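Local coordinates for amidase, hydantoinase/carbamoylase family (Burkholderia ambifaria, PDB 5TP4), which probably hydrolyses N-carbamoyl-L-amino acids or related amide-type C-N bonds, as a two-zinc amidase of the peptidase M20 family, at residues B[254-259]-B[315-320]; B[293-298]-B[304-309]; B[19-24]-B[399-404]; B[116-121]-B[407-412]; B[68-73]-B[149-154]. One frame throughout, in Å; residues are numbered along the deposited sequence. Where two conformers were deposited one is given.

Contacts 1 and 2 share helix 300-321 and lie in the βαββαβ part that meets the second subunit; they touch through L257, which packs on V293 and L295. Contacts 3 and 4 share helix 398-416 on the far side of the chain's centre and are joined by a salt bridge between R19 and D120. Contact 5 stands apart, its centre about 25 Å from that of contact 4. Chemistry follows burial: the partly exposed contact 1 depends on a carboxylate shared by two arginines, whereas buried contacts 2, 3 and 4 meet through aliphatic groups, a thioether and the edges of an imidazole and an indole. Buried contact 5 couples a valine pair to a hydrogen-bonded turn.

Contact 1 (B[254-259]-B[315-320]); sequences ALELER and ARVAAA
The guanidinium group of R316 receives E256 OE1 at its edge, close to its plane, and R259 NH2 lies at the edge of the same group. The guanidinium of R259 likewise holds E256 OE1 at its edge, while R316 NH2 approaches it obliquely. One carboxylate oxygen is therefore the centre of the network. R316 NH2 donates to E256 OE1 over 3.0 Å, with a fairly straight N-H...O angle of 160°, and comes in from above the carboxylate plane; that plane and the R316 guanidinium are turned 69° from each other. R259, one helical turn after E256, grips the same oxygen side-on with two nitrogens. Its NH2 lies 2.8 Å from E256 OE1, nearly along the C-O bond, and its NE makes the longer approach to E256 OE1 at 3.3 Å.

R259 NH2 and R316 NH2 come within 3.8 Å of each other, a closeness that the shared negative charge probably makes tolerable. The glutamate chain is folded at chi2 (-72°), which turns the carboxylate along its own helix toward R259 and still presents it to R316. Beneath the charges, the methylene CG of E256 rests 3.9 Å from CG2 of V317, the buried residue of the pair, which also packs on Q252 and M253.

Elsewhere on helix 246-262, E258 is bridged to R321 of the second subunit, and L255 packs on L255 of that subunit. A salt-bridge network thus links the two roughly antiparallel helices that cover the sheet in a ferredoxin-like βαββαβ domain, as in the dimerisation domains of M20 enzymes.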
# COMPACT_ATOMS: atom_id res chain seq x y z
N ALA B 254 -0.25 -1.47 14.42
CA ALA B 254 -1.67 -1.60 14.10
C ALA B 254 -2.40 -2.37 15.19
O ALA B 254 -3.53 -2.01 15.56
CB ALA B 254 -1.85 -2.32 12.75
N LEU B 255 -1.78 -3.43 15.72
CA LEU B 255 -2.46 -4.20 16.74
C LEU B 255 -2.47 -3.46 18.08
O LEU B 255 -3.41 -3.63 18.88
CB LEU B 255 -1.81 -5.59 16.84
CG LEU B 255 -1.95 -6.46 15.55
CD1 LEU B 255 -1.61 -7.94 15.81
CD2 LEU B 255 -3.37 -6.37 14.94
N GLU B 256 -1.47 -2.60 18.32
CA GLU B 256 -1.55 -1.70 19.47
C GLU B 256 -2.73 -0.75 19.32
O GLU B 256 -3.44 -0.47 20.29
CB GLU B 256 -0.27 -0.88 19.63
CG GLU B 256 0.97 -1.67 19.95
CD GLU B 256 0.98 -2.22 21.37
OE1 GLU B 256 0.36 -1.62 22.27
OE2 GLU B 256 1.66 -3.26 21.57
N LEU B 257 -2.93 -0.24 18.12
CA LEU B 257 -4.07 0.64 17.89
C LEU B 257 -5.38 -0.09 18.15
O LEU B 257 -6.29 0.45 18.79
CB LEU B 257 -4.02 1.17 16.45
CG LEU B 257 -5.24 1.99 16.04
CD1 LEU B 257 -5.39 3.17 17.02
CD2 LEU B 257 -5.11 2.48 14.57
N GLU B 258 -5.49 -1.34 17.67
CA GLU B 258 -6.68 -2.13 17.95
C GLU B 258 -6.92 -2.27 19.45
O GLU B 258 -8.07 -2.15 19.92
CB GLU B 258 -6.55 -3.50 17.28
CG GLU B 258 -7.85 -4.16 17.04
CD GLU B 258 -7.68 -5.40 16.16
OE1 GLU B 258 -6.61 -6.03 16.21
OE2 GLU B 258 -8.62 -5.69 15.41
N ARG B 259 -5.86 -2.47 20.23
CA ARG B 259 -6.01 -2.60 21.68
C ARG B 259 -6.44 -1.27 22.31
O ARG B 259 -7.29 -1.25 23.20
CB ARG B 259 -4.72 -3.10 22.32
CG ARG B 259 -4.71 -2.97 23.84
CD ARG B 259 -3.33 -3.16 24.46
NE ARG B 259 -2.37 -2.17 23.97
CZ ARG B 259 -2.26 -0.93 24.44
NH1 ARG B 259 -3.07 -0.53 25.41
NH2 ARG B 259 -1.36 -0.10 23.94
N ALA B 315 5.89 4.59 19.98
CA ALA B 315 7.25 4.83 20.43
C ALA B 315 7.84 3.57 21.07
O ALA B 315 9.00 3.24 20.84
CB ALA B 315 7.29 5.98 21.43
N ARG B 316 7.04 2.87 21.89
CA ARG B 316 7.53 1.67 22.57
C ARG B 316 7.84 0.57 21.56
O ARG B 316 8.90 -0.08 21.64
CB ARG B 316 6.50 1.20 23.59
CG ARG B 316 6.81 -0.14 24.22
CD ARG B 316 5.88 -0.46 25.40
NE ARG B 316 4.46 -0.17 25.13
CZ ARG B 316 3.67 -0.93 24.36
NH1 ARG B 316 4.14 -2.02 23.76
NH2 ARG B 316 2.40 -0.57 24.19
N VAL B 317 6.94 0.35 20.61
CA VAL B 317 7.17 -0.65 19.55
C VAL B 317 8.43 -0.31 18.78
O VAL B 317 9.27 -1.18 18.50
CB VAL B 317 5.96 -0.75 18.60
CG1 VAL B 317 6.31 -1.60 17.33
CG2 VAL B 317 4.79 -1.34 19.34
N ALA B 318 8.60 0.97 18.43
CA ALA B 318 9.75 1.35 17.61
C ALA B 318 11.05 1.11 18.36
O ALA B 318 12.03 0.62 17.78
CB ALA B 318 9.64 2.82 17.18
N ALA B 319 11.08 1.42 19.66
CA ALA B 319 12.30 1.23 20.44
C ALA B 319 12.63 -0.25 20.58
O ALA B 319 13.81 -0.63 20.57
CB ALA B 319 12.14 1.87 21.81
N ALA B 320 11.61 -1.09 20.70
CA ALA B 320 11.85 -2.51 20.86
C ALA B 320 12.39 -3.14 19.58
O ALA B 320 13.12 -4.13 19.64
CB ALA B 320 10.56 -3.20 21.30

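Contact 2 (B[293-298]-B[304-309]); sequences VDLRHH and DAMERA
Strand 293-297 packs against helix segment 304-309, the axes of the two segments 8.7 Å apart at closest approach and their directions 140° apart, and the backbones come nearest at L295 and E307. L295 points at the helix and uses both methyl groups there. Its CD1 lies 3.8 Å from E307 N, against the helix backbone, and its CD2 is 4.1 Å from CE of M306.

M306 leaves the helix extended and bends only at the thioether (chi3 61°), turning its terminal methyl back to L295. The sulfur sits 3.9 Å from H297 CD2, at the edge of the imidazole and near its plane, an edge-on sulfur-aromatic contact. D299 N steadies the ring by a bond to H297 ND1. Of the E307 side chain only CB takes part, against L295 CD1; its carboxylate is paired with R311.

R296 points away from the helix, and its NE and NH2 hold the two oxygens of D294 in a paired, nearly straight salt bridge; NH1 reaches Q219 and a bound buffer molecule, MES. Strand 288-297 leads directly into helix 300-321, which packs back on it as a β-α unit of the βαββαβ domain. The strand thus divides its chemistry: a thioether, an imidazole edge and aliphatic groups fill the helix-facing side without a hydrogen bond across, while paired charges stay on the other, where the arginine can still bind a sulfonate.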
# COMPACT_ATOMS: atom_id res chain seq x y z
N VAL B 293 -4.19 6.90 9.83
CA VAL B 293 -5.09 6.52 10.91
C VAL B 293 -6.25 7.50 10.93
O VAL B 293 -6.04 8.71 10.93
CB VAL B 293 -4.39 6.52 12.29
CG1 VAL B 293 -5.37 6.12 13.33
CG2 VAL B 293 -3.23 5.51 12.30
N ASP B 294 -7.47 6.96 10.94
CA ASP B 294 -8.68 7.72 11.20
C ASP B 294 -9.14 7.34 12.61
O ASP B 294 -9.43 6.17 12.86
CB ASP B 294 -9.73 7.39 10.13
CG ASP B 294 -11.10 8.05 10.36
OD1 ASP B 294 -11.74 7.76 11.38
OD2 ASP B 294 -11.54 8.80 9.46
N LEU B 295 -9.19 8.32 13.52
CA LEU B 295 -9.59 8.12 14.91
C LEU B 295 -10.89 8.85 15.19
O LEU B 295 -11.03 10.01 14.79
CB LEU B 295 -8.56 8.69 15.89
CG LEU B 295 -7.21 8.03 16.09
CD1 LEU B 295 -6.48 8.83 17.19
CD2 LEU B 295 -7.40 6.58 16.51
N ARG B 296 -11.81 8.21 15.89
CA ARG B 296 -13.09 8.84 16.23
C ARG B 296 -13.43 8.61 17.68
O ARG B 296 -13.09 7.58 18.27
CB ARG B 296 -14.23 8.31 15.40
CG ARG B 296 -13.87 8.13 13.97
CD ARG B 296 -14.73 8.93 13.08
NE ARG B 296 -14.20 9.03 11.73
CZ ARG B 296 -14.87 9.53 10.71
NH1 ARG B 296 -16.13 9.96 10.89
NH2 ARG B 296 -14.29 9.62 9.52
N HIS B 297 -14.16 9.57 18.25
CA HIS B 297 -14.79 9.37 19.55
C HIS B 297 -15.96 10.34 19.62
O HIS B 297 -16.15 11.18 18.74
CB HIS B 297 -13.80 9.59 20.71
CG HIS B 297 -14.21 8.91 21.99
ND1 HIS B 297 -15.21 9.40 22.80
CD2 HIS B 297 -13.72 7.81 22.61
CE1 HIS B 297 -15.33 8.62 23.86
NE2 HIS B 297 -14.46 7.63 23.76
N HIS B 298 -16.80 10.17 20.63
CA HIS B 298 -17.85 11.16 20.85
C HIS B 298 -17.32 12.45 21.43
O HIS B 298 -17.98 13.49 21.33
CB HIS B 298 -18.93 10.60 21.78
CG HIS B 298 -19.75 9.50 21.18
ND1 HIS B 298 -20.98 9.13 21.69
CD2 HIS B 298 -19.52 8.69 20.12
CE1 HIS B 298 -21.46 8.13 20.97
NE2 HIS B 298 -20.60 7.85 20.00
N ASP B 304 -8.41 12.72 21.67
CA ASP B 304 -7.03 13.15 21.91
C ASP B 304 -6.29 12.16 22.80
O ASP B 304 -5.10 11.88 22.60
CB ASP B 304 -7.03 14.56 22.53
CG ASP B 304 -7.43 15.64 21.54
OD1 ASP B 304 -7.42 15.36 20.32
OD2 ASP B 304 -7.73 16.77 21.97
N ALA B 305 -6.99 11.59 23.78
CA ALA B 305 -6.36 10.60 24.64
C ALA B 305 -5.98 9.36 23.85
O ALA B 305 -4.90 8.79 24.06
CB ALA B 305 -7.29 10.22 25.80
N MET B 306 -6.85 8.92 22.94
CA MET B 306 -6.51 7.82 22.05
C MET B 306 -5.26 8.14 21.23
O MET B 306 -4.37 7.30 21.08
CB MET B 306 -7.70 7.49 21.14
CG MET B 306 -8.93 7.06 21.91
SD MET B 306 -10.38 6.96 20.80
CE MET B 306 -9.79 5.71 19.68
N GLU B 307 -5.17 9.38 20.71
CA GLU B 307 -4.00 9.78 19.93
C GLU B 307 -2.73 9.69 20.77
O GLU B 307 -1.70 9.18 20.32
CB GLU B 307 -4.17 11.21 19.41
CG GLU B 307 -2.94 11.63 18.64
CD GLU B 307 -3.02 13.02 18.08
OE1 GLU B 307 -4.13 13.43 17.67
OE2 GLU B 307 -1.96 13.68 18.04
N ARG B 308 -2.77 10.26 21.98
CA ARG B 308 -1.57 10.23 22.81
C ARG B 308 -1.19 8.81 23.20
O ARG B 308 -0.00 8.48 23.28
CB ARG B 308 -1.76 11.11 24.04
CG ARG B 308 -1.84 12.59 23.71
CD ARG B 308 -1.75 13.49 24.97
NE ARG B 308 -2.63 13.06 26.07
CZ ARG B 308 -3.91 13.38 26.17
NH1 ARG B 308 -4.46 14.14 25.24
NH2 ARG B 308 -4.65 12.93 27.18
N ALA B 309 -2.19 7.95 23.48
CA ALA B 309 -1.91 6.53 23.71
C ALA B 309 -1.24 5.88 22.51
O ALA B 309 -0.32 5.07 22.66
CB ALA B 309 -3.21 5.78 24.04

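Contact 3 (B[19-24]-B[399-404]); sequences RLWRSL and DDVTRG. With EDO (1,2-ethanediol), chain V.
V401 stands with CG1 opposite its backbone N (chi1 162°), which spreads the two methyl groups to different partners on helix 17-28: CG1 goes to L20 and L24, CG2 to W21. CG1 lies 3.6 Å from CD2 of L20 and 4.0 Å from CD1 of L24, whose side chain slides past the valine in the opposite sense. CG2 meets the indole at its edge, 4.1 Å from CZ3 of W21. CB of W21 leaves its helix to one side, and chi1 of -176° together with chi2 brings the six-membered ring to V401.

One face of the indole is covered by a bound ethanediol, probably from the crystallisation liquor, whose O2 lies 3.3 Å above the ring plane. The same hydroxyl donates to the backbone O of W21 at 3.1 Å, and the diol is also bonded to R101 NE. A bound zinc ion lies about 12 Å from the L24 side chain.

Two polar side chains, S23 and R403, bond within their own helices. S23 OG donates to L20 O over 2.7 Å, sharing that carbonyl with the backbone N of L24. R403 NE bonds to D399 O from the face opposite to that used by the R403 backbone N.

Segments 19-24 and 399-404 cross at 114°. Helices 17-28, 105-121 and 398-416 pack together in the catalytic domain of the M20 fold, with L109 against S23 and L24 and Y106 OH bonded to V401 O. R19 ties helix 17-28 to helix 105-121 by salt bridges to E113 and D120.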
# COMPACT_ATOMS: atom_id res chain seq x y z
N ARG B 19 -47.03 8.10 -1.41
CA ARG B 19 -46.78 9.32 -2.17
C ARG B 19 -45.32 9.72 -2.05
O ARG B 19 -44.69 10.09 -3.05
CB ARG B 19 -47.71 10.44 -1.68
CG ARG B 19 -47.58 11.77 -2.48
CD ARG B 19 -48.69 12.73 -2.06
NE ARG B 19 -48.63 13.02 -0.62
CZ ARG B 19 -49.63 13.57 0.07
NH1 ARG B 19 -50.77 13.89 -0.56
NH2 ARG B 19 -49.50 13.81 1.38
N LEU B 20 -44.75 9.61 -0.86
CA LEU B 20 -43.34 9.93 -0.67
C LEU B 20 -42.45 8.94 -1.44
O LEU B 20 -41.48 9.35 -2.09
CB LEU B 20 -43.00 9.93 0.83
CG LEU B 20 -41.52 10.04 1.24
CD1 LEU B 20 -40.80 11.22 0.60
CD2 LEU B 20 -41.39 10.16 2.74
N TRP B 21 -42.80 7.65 -1.42
CA TRP B 21 -42.01 6.65 -2.14
C TRP B 21 -42.02 6.93 -3.64
O TRP B 21 -40.98 6.83 -4.29
CB TRP B 21 -42.54 5.24 -1.83
CG TRP B 21 -41.74 4.13 -2.44
CD1 TRP B 21 -42.01 3.46 -3.60
CD2 TRP B 21 -40.54 3.56 -1.90
NE1 TRP B 21 -41.04 2.50 -3.81
CE2 TRP B 21 -40.12 2.55 -2.80
CE3 TRP B 21 -39.75 3.83 -0.77
CZ2 TRP B 21 -38.98 1.77 -2.57
CZ3 TRP B 21 -38.61 3.06 -0.55
CH2 TRP B 21 -38.24 2.05 -1.45
N ARG B 22 -43.18 7.32 -4.17
CA ARG B 22 -43.27 7.69 -5.59
C ARG B 22 -42.43 8.93 -5.90
O ARG B 22 -41.80 9.01 -6.96
CB ARG B 22 -44.73 7.92 -5.97
N SER B 23 -42.40 9.91 -4.99
CA SER B 23 -41.57 11.09 -5.27
C SER B 23 -40.10 10.72 -5.30
O SER B 23 -39.33 11.25 -6.11
CB SER B 23 -41.84 12.20 -4.24
OG SER B 23 -41.29 11.90 -2.96
N LEU B 24 -39.69 9.80 -4.44
CA LEU B 24 -38.32 9.31 -4.47
C LEU B 24 -38.03 8.57 -5.77
O LEU B 24 -36.95 8.72 -6.34
CB LEU B 24 -38.09 8.39 -3.28
CG LEU B 24 -37.87 9.22 -2.01
CD1 LEU B 24 -38.13 8.37 -0.78
CD2 LEU B 24 -36.44 9.78 -2.02
N ASP B 399 -41.41 1.08 4.35
CA ASP B 399 -41.95 1.38 5.66
C ASP B 399 -40.97 2.15 6.55
O ASP B 399 -41.40 2.87 7.46
CB ASP B 399 -42.41 0.08 6.35
CG ASP B 399 -43.65 -0.51 5.70
OD1 ASP B 399 -44.26 0.11 4.80
OD2 ASP B 399 -44.00 -1.64 6.11
N ASP B 400 -39.66 2.01 6.35
CA ASP B 400 -38.72 2.81 7.14
C ASP B 400 -38.73 4.26 6.67
O ASP B 400 -38.70 5.19 7.49
CB ASP B 400 -37.32 2.23 7.03
CG ASP B 400 -37.20 0.87 7.69
OD1 ASP B 400 -38.00 0.60 8.62
OD2 ASP B 400 -36.32 0.08 7.29
N VAL B 401 -38.79 4.45 5.35
CA VAL B 401 -38.96 5.79 4.79
C VAL B 401 -40.20 6.44 5.37
O VAL B 401 -40.17 7.59 5.83
CB VAL B 401 -39.03 5.70 3.25
CG1 VAL B 401 -39.63 6.97 2.66
CG2 VAL B 401 -37.64 5.40 2.67
N THR B 402 -41.31 5.72 5.37
CA THR B 402 -42.54 6.28 5.90
C THR B 402 -42.41 6.62 7.37
O THR B 402 -42.75 7.73 7.80
CB THR B 402 -43.69 5.31 5.68
OG1 THR B 402 -43.83 5.05 4.28
CG2 THR B 402 -45.02 5.92 6.22
N ARG B 403 -41.96 5.66 8.19
CA ARG B 403 -41.97 5.90 9.64
C ARG B 403 -40.97 6.97 10.05
O ARG B 403 -41.27 7.78 10.94
CB ARG B 403 -41.71 4.58 10.37
CG ARG B 403 -42.92 3.62 10.24
CD ARG B 403 -42.70 2.30 10.89
NE ARG B 403 -41.72 1.52 10.15
CZ ARG B 403 -41.39 0.27 10.43
NH1 ARG B 403 -41.99 -0.37 11.44
NH2 ARG B 403 -40.47 -0.35 9.69
N GLY B 404 -39.80 7.04 9.41
CA GLY B 404 -38.90 8.14 9.70
C GLY B 404 -39.53 9.50 9.41
O GLY B 404 -39.30 10.47 10.14
C1 EDO V . -36.23 5.14 -4.58
O1 EDO V . -35.81 3.96 -5.28
C2 EDO V . -37.51 4.84 -3.78
O2 EDO V . -38.64 4.83 -4.66

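Contact 4 (B[116-121]-B[407-412]); sequences RTLNDA and VLLNAV
L409 reaches out from helix 398-416 and sets one methyl group against each of two successive residues of helix 105-121, T117 and L118. Both helices belong to the α/β catalytic domain of the M20 fold, and their meeting here is wholly apolar. T117 and L409 approach at a slant, with the threonine methyl leading. L118 and L409 instead slide past each other in opposite directions; the CB of L118 does not aim at the partner helix, but its branched end swings across to it. In L409, chi1 of 164° carries CG out opposite the backbone N, and the fork at CG then straddles the two partners.

The hydroxyl of T117 takes no part across the contact, since OG1 is bonded to E113 within its own helix. I15 packs on both T117 and L409. Behind L409, helix 398-416 lies on the central sheet, where L408 touches F195 and I89 and V412 touches V87. The two methyl pairs are equally close: T117 CG2 is 3.9 Å from L409 CD2, and L118 CD2 is 3.9 Å from L409 CD1.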
# COMPACT_ATOMS: atom_id res chain seq x y z
N ARG B 116 -46.99 18.41 2.16
CA ARG B 116 -48.17 17.87 1.49
C ARG B 116 -49.15 17.29 2.49
O ARG B 116 -50.37 17.43 2.34
CB ARG B 116 -47.77 16.79 0.48
CG ARG B 116 -47.04 17.33 -0.73
CD ARG B 116 -46.49 16.16 -1.58
NE ARG B 116 -46.12 16.62 -2.92
CZ ARG B 116 -45.64 15.82 -3.87
NH1 ARG B 116 -45.43 14.53 -3.59
NH2 ARG B 116 -45.38 16.30 -5.08
N THR B 117 -48.63 16.67 3.54
CA THR B 117 -49.48 16.16 4.62
C THR B 117 -50.15 17.30 5.39
O THR B 117 -51.36 17.24 5.66
CB THR B 117 -48.64 15.24 5.52
OG1 THR B 117 -48.48 13.98 4.83
CG2 THR B 117 -49.31 15.01 6.87
N LEU B 118 -49.42 18.36 5.72
CA LEU B 118 -50.05 19.50 6.38
C LEU B 118 -51.13 20.12 5.51
O LEU B 118 -52.18 20.53 6.02
CB LEU B 118 -49.00 20.55 6.75
CG LEU B 118 -47.95 20.06 7.76
CD1 LEU B 118 -47.00 21.18 8.07
CD2 LEU B 118 -48.61 19.51 9.07
N ASN B 119 -50.90 20.20 4.19
CA ASN B 119 -51.91 20.70 3.27
C ASN B 119 -53.15 19.82 3.29
O ASN B 119 -54.28 20.32 3.37
CB ASN B 119 -51.36 20.78 1.84
CG ASN B 119 -50.35 21.88 1.66
OD1 ASN B 119 -50.18 22.74 2.53
ND2 ASN B 119 -49.65 21.84 0.52
N ASP B 120 -52.96 18.49 3.23
CA ASP B 120 -54.09 17.57 3.24
C ASP B 120 -54.89 17.69 4.53
O ASP B 120 -56.12 17.57 4.51
CB ASP B 120 -53.59 16.12 3.10
CG ASP B 120 -53.03 15.83 1.72
OD1 ASP B 120 -53.26 16.63 0.81
OD2 ASP B 120 -52.37 14.78 1.57
N ALA B 121 -54.22 17.91 5.66
CA ALA B 121 -54.88 18.00 6.95
C ALA B 121 -55.44 19.38 7.26
O ALA B 121 -56.10 19.55 8.29
CB ALA B 121 -53.91 17.60 8.07
N VAL B 407 -41.94 10.53 12.08
CA VAL B 407 -41.22 11.11 13.22
C VAL B 407 -40.80 12.54 12.89
O VAL B 407 -40.97 13.45 13.71
CB VAL B 407 -40.01 10.24 13.59
CG1 VAL B 407 -39.08 11.00 14.56
CG2 VAL B 407 -40.51 8.93 14.25
N LEU B 408 -40.25 12.75 11.69
CA LEU B 408 -39.86 14.10 11.28
C LEU B 408 -41.05 15.05 11.35
O LEU B 408 -40.96 16.16 11.89
CB LEU B 408 -39.30 14.07 9.86
CG LEU B 408 -38.89 15.45 9.28
CD1 LEU B 408 -37.66 15.97 10.08
CD2 LEU B 408 -38.56 15.31 7.80
N LEU B 409 -42.18 14.61 10.82
CA LEU B 409 -43.38 15.44 10.78
C LEU B 409 -43.77 15.87 12.18
O LEU B 409 -44.13 17.04 12.41
CB LEU B 409 -44.53 14.65 10.15
CG LEU B 409 -45.95 15.18 10.33
CD1 LEU B 409 -46.15 16.49 9.53
CD2 LEU B 409 -46.94 14.10 9.85
N ASN B 410 -43.79 14.93 13.12
CA ASN B 410 -44.35 15.26 14.42
C ASN B 410 -43.34 16.01 15.28
O ASN B 410 -43.75 16.81 16.13
CB ASN B 410 -44.87 14.00 15.10
CG ASN B 410 -46.24 13.63 14.59
OD1 ASN B 410 -47.24 14.11 15.12
ND2 ASN B 410 -46.30 12.81 13.51
N ALA B 411 -42.05 15.77 15.09
CA ALA B 411 -41.08 16.62 15.78
C ALA B 411 -41.12 18.05 15.25
O ALA B 411 -41.09 19.01 16.04
CB ALA B 411 -39.66 16.05 15.64
N VAL B 412 -41.23 18.22 13.92
CA VAL B 412 -41.31 19.56 13.36
C VAL B 412 -42.57 20.27 13.83
O VAL B 412 -42.53 21.46 14.17
CB VAL B 412 -41.21 19.51 11.82
CG1 VAL B 412 -41.72 20.84 11.16
CG2 VAL B 412 -39.77 19.14 11.38

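Contact 5 (B[68-73]-B[149-154]); sequences DAVGNL and SAVFTG
V70, N72 and V151 bury the most surface. The two valines reach toward each other tip to tip, CG1 of V70 lying 4.1 Å from CG1 of V151. The V70 methyl sits between its backbone N and carbonyl carbon (chi1 76°), a crowded position that directs it at the helix.

N72 comes in at a slant, its amide plane 72° from the F152 ring plane and its ND2 4.1 Å from CB of F152. Several partners fix the amide: ND2 donates to D68 OD2 at 3.0 Å, on that oxygen's syn side, and also to G148 O, while OD1 accepts from T135 N. The other oxygen of D68 holds the loop backbone, with V70 N at 3.0 Å and N72 N at 2.9 Å from D68 OD1, the two donors arriving from opposite faces of the carboxylate.

S149 OG is bonded to D367, and its side chain lies about 6 Å from that of E137, a zinc ligand of this protein with no metal bound to it in this chain. An Asx turn and a type I turn shape the hairpin between strands 64-67 and 73-77 and seat it on helix 147-153, near the metal site of the M20 catalytic domain.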
# COMPACT_ATOMS: atom_id res chain seq x y z
N ASP B 68 -30.65 31.50 -2.72
CA ASP B 68 -29.77 32.56 -2.24
C ASP B 68 -28.55 32.67 -3.15
O ASP B 68 -28.46 31.99 -4.18
CB ASP B 68 -29.40 32.34 -0.77
CG ASP B 68 -28.49 31.13 -0.53
OD1 ASP B 68 -27.88 30.59 -1.48
OD2 ASP B 68 -28.42 30.72 0.65
N ALA B 69 -27.59 33.52 -2.75
CA ALA B 69 -26.45 33.89 -3.59
C ALA B 69 -25.46 32.76 -3.81
O ALA B 69 -24.56 32.91 -4.65
CB ALA B 69 -25.73 35.11 -3.01
N VAL B 70 -25.61 31.62 -3.13
CA VAL B 70 -24.78 30.45 -3.41
C VAL B 70 -25.64 29.27 -3.88
O VAL B 70 -25.18 28.12 -3.93
CB VAL B 70 -23.89 30.10 -2.20
CG1 VAL B 70 -24.67 29.40 -1.09
CG2 VAL B 70 -22.68 29.26 -2.63
N GLY B 71 -26.87 29.54 -4.30
CA GLY B 71 -27.68 28.48 -4.88
C GLY B 71 -28.44 27.63 -3.89
O GLY B 71 -29.11 26.67 -4.31
N ASN B 72 -28.36 27.92 -2.59
CA ASN B 72 -29.16 27.14 -1.64
C ASN B 72 -30.62 27.35 -2.00
O ASN B 72 -31.04 28.48 -2.26
CB ASN B 72 -28.89 27.57 -0.21
CG ASN B 72 -27.48 27.25 0.28
OD1 ASN B 72 -26.93 26.18 -0.01
ND2 ASN B 72 -26.89 28.17 1.05
N LEU B 73 -31.38 26.26 -2.06
CA LEU B 73 -32.74 26.25 -2.60
C LEU B 73 -33.73 26.13 -1.45
O LEU B 73 -33.73 25.12 -0.73
CB LEU B 73 -32.92 25.09 -3.59
CG LEU B 73 -34.22 24.91 -4.38
CD1 LEU B 73 -34.62 26.17 -5.17
CD2 LEU B 73 -34.04 23.74 -5.35
N SER B 149 -24.23 24.88 3.09
CA SER B 149 -24.56 25.14 4.49
C SER B 149 -23.42 25.83 5.22
O SER B 149 -23.68 26.66 6.10
CB SER B 149 -24.95 23.82 5.20
OG SER B 149 -23.93 22.85 5.03
N ALA B 150 -22.16 25.54 4.87
CA ALA B 150 -21.05 26.31 5.45
C ALA B 150 -21.16 27.80 5.12
O ALA B 150 -20.85 28.65 5.96
CB ALA B 150 -19.70 25.76 4.97
N VAL B 151 -21.57 28.14 3.89
CA VAL B 151 -21.75 29.56 3.56
C VAL B 151 -22.93 30.13 4.33
O VAL B 151 -22.84 31.23 4.89
CB VAL B 151 -21.91 29.75 2.03
CG1 VAL B 151 -22.24 31.23 1.70
CG2 VAL B 151 -20.61 29.37 1.33
N PHE B 152 -24.04 29.39 4.40
CA PHE B 152 -25.20 29.84 5.17
C PHE B 152 -24.85 30.15 6.63
O PHE B 152 -25.31 31.17 7.19
CB PHE B 152 -26.30 28.77 5.11
CG PHE B 152 -27.56 29.17 5.82
CD1 PHE B 152 -28.57 29.82 5.15
CD2 PHE B 152 -27.75 28.83 7.17
CE1 PHE B 152 -29.76 30.17 5.81
CE2 PHE B 152 -28.94 29.17 7.83
CZ PHE B 152 -29.92 29.84 7.15
N THR B 153 -24.04 29.30 7.27
CA THR B 153 -23.72 29.51 8.68
C THR B 153 -22.55 30.47 8.90
O THR B 153 -22.23 30.77 10.05
CB THR B 153 -23.40 28.17 9.38
OG1 THR B 153 -22.22 27.58 8.80
CG2 THR B 153 -24.58 27.22 9.26
N GLY B 154 -21.91 30.96 7.84
CA GLY B 154 -20.78 31.85 8.00
C GLY B 154 -19.44 31.16 8.20
O GLY B 154 -18.44 31.85 8.42